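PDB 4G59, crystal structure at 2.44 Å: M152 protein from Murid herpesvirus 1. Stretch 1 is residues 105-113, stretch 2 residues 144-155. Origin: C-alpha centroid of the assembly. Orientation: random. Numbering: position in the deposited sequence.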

# COMPACT_ATOMS: atom_id res chain seq x y z
N PRO B 105 -20.81 9.39 21.37
CA PRO B 105 -20.58 8.51 22.53
C PRO B 105 -19.46 7.52 22.23
O PRO B 105 -19.40 7.04 21.10
CB PRO B 105 -21.90 7.74 22.65
CG PRO B 105 -22.86 8.36 21.67
CD PRO B 105 -22.03 9.04 20.63
N PHE B 106 -18.62 7.19 23.21
CA PHE B 106 -17.52 6.27 22.98
C PHE B 106 -17.94 4.90 22.44
O PHE B 106 -18.77 4.22 23.02
CB PHE B 106 -16.66 6.06 24.22
CG PHE B 106 -15.39 5.32 23.93
CD1 PHE B 106 -14.27 6.02 23.50
CD2 PHE B 106 -15.33 3.94 24.00
CE1 PHE B 106 -13.10 5.36 23.18
CE2 PHE B 106 -14.15 3.26 23.69
CZ PHE B 106 -13.03 3.98 23.27
N GLU B 107 -17.33 4.50 21.34
CA GLU B 107 -17.61 3.21 20.73
C GLU B 107 -16.49 2.77 19.78
O GLU B 107 -16.06 3.55 18.91
CB GLU B 107 -18.94 3.26 19.97
CG GLU B 107 -19.36 1.93 19.39
CD GLU B 107 -20.70 2.01 18.70
OE1 GLU B 107 -21.15 3.15 18.43
OE2 GLU B 107 -21.30 0.94 18.43
N CYS B 108 -16.03 1.54 19.94
CA CYS B 108 -15.03 0.99 19.03
C CYS B 108 -15.54 -0.17 18.22
O CYS B 108 -16.41 -0.92 18.66
CB CYS B 108 -13.77 0.57 19.77
SG CYS B 108 -12.62 1.90 19.98
N THR B 109 -15.01 -0.30 17.01
CA THR B 109 -15.10 -1.54 16.26
C THR B 109 -13.67 -2.01 16.01
O THR B 109 -12.82 -1.23 15.56
CB THR B 109 -15.84 -1.35 14.93
OG1 THR B 109 -17.22 -1.09 15.20
CG2 THR B 109 -15.76 -2.61 14.10
N VAL B 110 -13.40 -3.28 16.30
CA VAL B 110 -12.06 -3.82 16.09
C VAL B 110 -12.05 -4.82 14.95
O VAL B 110 -12.82 -5.80 14.96
CB VAL B 110 -11.51 -4.45 17.38
CG1 VAL B 110 -10.04 -4.86 17.22
CG2 VAL B 110 -11.66 -3.48 18.54
N LEU B 111 -11.20 -4.59 13.96
CA LEU B 111 -11.02 -5.54 12.87
C LEU B 111 -9.64 -6.18 12.94
O LEU B 111 -8.66 -5.52 13.30
CB LEU B 111 -11.20 -4.86 11.52
CG LEU B 111 -12.57 -4.27 11.22
CD1 LEU B 111 -12.49 -3.46 9.93
CD2 LEU B 111 -13.55 -5.38 11.07
N GLN B 112 -9.56 -7.45 12.57
CA GLN B 112 -8.30 -8.19 12.53
C GLN B 112 -8.15 -8.73 11.11
O GLN B 112 -9.07 -9.37 10.60
CB GLN B 112 -8.34 -9.37 13.52
CG GLN B 112 -7.01 -10.12 13.72
CD GLN B 112 -7.16 -11.40 14.56
OE1 GLN B 112 -8.22 -11.65 15.15
NE2 GLN B 112 -6.11 -12.21 14.61
N MET B 113 -7.01 -8.45 10.48
CA MET B 113 -6.76 -8.97 9.14
C MET B 113 -5.44 -9.73 9.02
O MET B 113 -4.42 -9.33 9.60
CB MET B 113 -6.82 -7.87 8.08
CG MET B 113 -8.15 -7.18 7.96
SD MET B 113 -8.24 -5.71 9.00
CE MET B 113 -9.31 -4.69 7.97
N ASP B 144 -9.30 -19.23 19.66
CA ASP B 144 -8.17 -18.39 20.00
C ASP B 144 -8.10 -17.10 19.16
O ASP B 144 -7.81 -16.01 19.68
CB ASP B 144 -6.88 -19.19 19.86
CG ASP B 144 -6.42 -19.79 21.17
OD1 ASP B 144 -6.88 -19.30 22.22
OD2 ASP B 144 -5.58 -20.73 21.14
N ILE B 145 -8.35 -17.25 17.86
CA ILE B 145 -8.37 -16.11 16.94
C ILE B 145 -9.48 -15.11 17.28
O ILE B 145 -9.27 -13.89 17.29
CB ILE B 145 -8.52 -16.58 15.50
CG1 ILE B 145 -7.28 -17.36 15.08
CG2 ILE B 145 -8.80 -15.40 14.57
CD1 ILE B 145 -7.48 -18.20 13.84
N ALA B 146 -10.66 -15.63 17.57
CA ALA B 146 -11.80 -14.81 17.93
C ALA B 146 -11.52 -14.05 19.22
O ALA B 146 -11.87 -12.87 19.36
CB ALA B 146 -13.04 -15.68 18.08
N ARG B 147 -10.89 -14.72 20.18
CA ARG B 147 -10.71 -14.11 21.51
C ARG B 147 -9.69 -12.98 21.42
O ARG B 147 -9.81 -11.95 22.10
CB ARG B 147 -10.38 -15.18 22.58
CG ARG B 147 -8.90 -15.37 22.95
CD ARG B 147 -8.68 -16.52 23.99
NE ARG B 147 -9.01 -17.86 23.48
CZ ARG B 147 -10.09 -18.56 23.83
NH1 ARG B 147 -10.97 -18.06 24.70
NH2 ARG B 147 -10.32 -19.76 23.31
N TYR B 148 -8.71 -13.14 20.53
CA TYR B 148 -7.74 -12.08 20.30
C TYR B 148 -8.30 -10.98 19.40
O TYR B 148 -7.79 -9.85 19.39
CB TYR B 148 -6.43 -12.65 19.79
CG TYR B 148 -5.57 -13.17 20.92
CD1 TYR B 148 -4.72 -12.32 21.61
CD2 TYR B 148 -5.62 -14.50 21.30
CE1 TYR B 148 -3.94 -12.78 22.65
CE2 TYR B 148 -4.85 -14.97 22.35
CZ TYR B 148 -4.01 -14.11 23.02
OH TYR B 148 -3.24 -14.58 24.06
N GLY B 149 -9.37 -11.31 18.67
CA GLY B 149 -10.13 -10.33 17.91
C GLY B 149 -10.73 -9.22 18.78
O GLY B 149 -11.15 -8.17 18.29
N GLN B 150 -10.77 -9.44 20.08
CA GLN B 150 -11.25 -8.39 20.97
C GLN B 150 -10.28 -7.23 21.03
O GLN B 150 -10.66 -6.11 21.38
CB GLN B 150 -11.51 -8.94 22.36
CG GLN B 150 -12.77 -9.73 22.47
CD GLN B 150 -13.02 -10.16 23.89
OE1 GLN B 150 -12.33 -9.73 24.81
NE2 GLN B 150 -14.02 -11.02 24.08
N GLY B 151 -9.03 -7.50 20.69
CA GLY B 151 -8.02 -6.47 20.70
C GLY B 151 -7.67 -6.18 22.13
O GLY B 151 -8.18 -6.85 23.03
N SER B 152 -6.82 -5.19 22.35
CA SER B 152 -6.42 -4.81 23.69
C SER B 152 -6.36 -3.29 23.74
O SER B 152 -6.45 -2.65 22.70
CB SER B 152 -5.05 -5.41 24.02
OG SER B 152 -4.61 -5.11 25.33
N GLY B 153 -6.24 -2.71 24.93
CA GLY B 153 -5.88 -1.29 25.07
C GLY B 153 -6.96 -0.23 24.90
O GLY B 153 -6.66 0.98 25.03
N ILE B 154 -8.19 -0.65 24.63
CA ILE B 154 -9.27 0.29 24.38
C ILE B 154 -9.55 1.25 25.55
O ILE B 154 -9.96 2.40 25.33
CB ILE B 154 -10.55 -0.44 23.96
CG1 ILE B 154 -10.33 -1.15 22.63
CG2 ILE B 154 -11.72 0.52 23.81
CD1 ILE B 154 -11.42 -2.11 22.28
N SER B 155 -9.29 0.81 26.77
CA SER B 155 -9.45 1.69 27.94
C SER B 155 -8.59 2.95 27.83
O SER B 155 -8.97 4.01 28.35
CB SER B 155 -9.08 0.95 29.22
OG SER B 155 -7.80 1.38 29.69
O HOH W 1 -11.59 -8.12 15.52

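No clear direct hydrogen bond joins these two stretches; the polar link that can be assigned between them runs through a water. Water 1 is placed to donate to either of two carbonyls, 2.7 Å from Val110 O and 2.8 Å from Gly149 O, and so can bridge two acceptors that cannot bond to each other. The rest illustrates a general principle: a strand packs against a helix, the turn and the residues that follow, as far as Ile154, by committing alternate side chains to the contact. Phe106, Cys108, Val110 and Gln112 point toward the second stretch, while Glu107, Thr109 and Leu111 point away.

Ile154 is the main apolar partner. Its CG2 lies 3.7 Å from Phe106 CE2, near the plane of the ring and at its edge, and 4.2 Å from Cys108 SG; its CD1 reaches to 4.0 Å from Val110 CG2. A branched side chain suits this place because its methyls can meet three strand residues at once. Val110, with chi1 at t, also packs against backbone, its CG1 3.7 Å from Gly149 O.

Glycine suits two places for different reasons. At Gly149 a CB would clash with Ala146 O within its own stretch. Gly151, which leaves the helical conformation with positive phi, closes the type I turn from Tyr148 through a backbone hydrogen bond from Gly151 N to Tyr148 O (3.0 Å); a CB here would sit a tight 3.2 Å from Val110 CG1.

Farther along, the extended side chain of Gln112 reaches Ile145 and Gly149, where its amide is probably turned over in the model. Arg147 points away and Asp144 lies out of reach of the strand; they form a salt bridge of their own, Arg147 NE to Asp144 OD1 at 2.9 Å. In all, 355 Å² is buried, counting both sides. Cys108, Val110, Gln112, Ile145 and Gly149 are buried, places that suit apolar Val110 and Ile145.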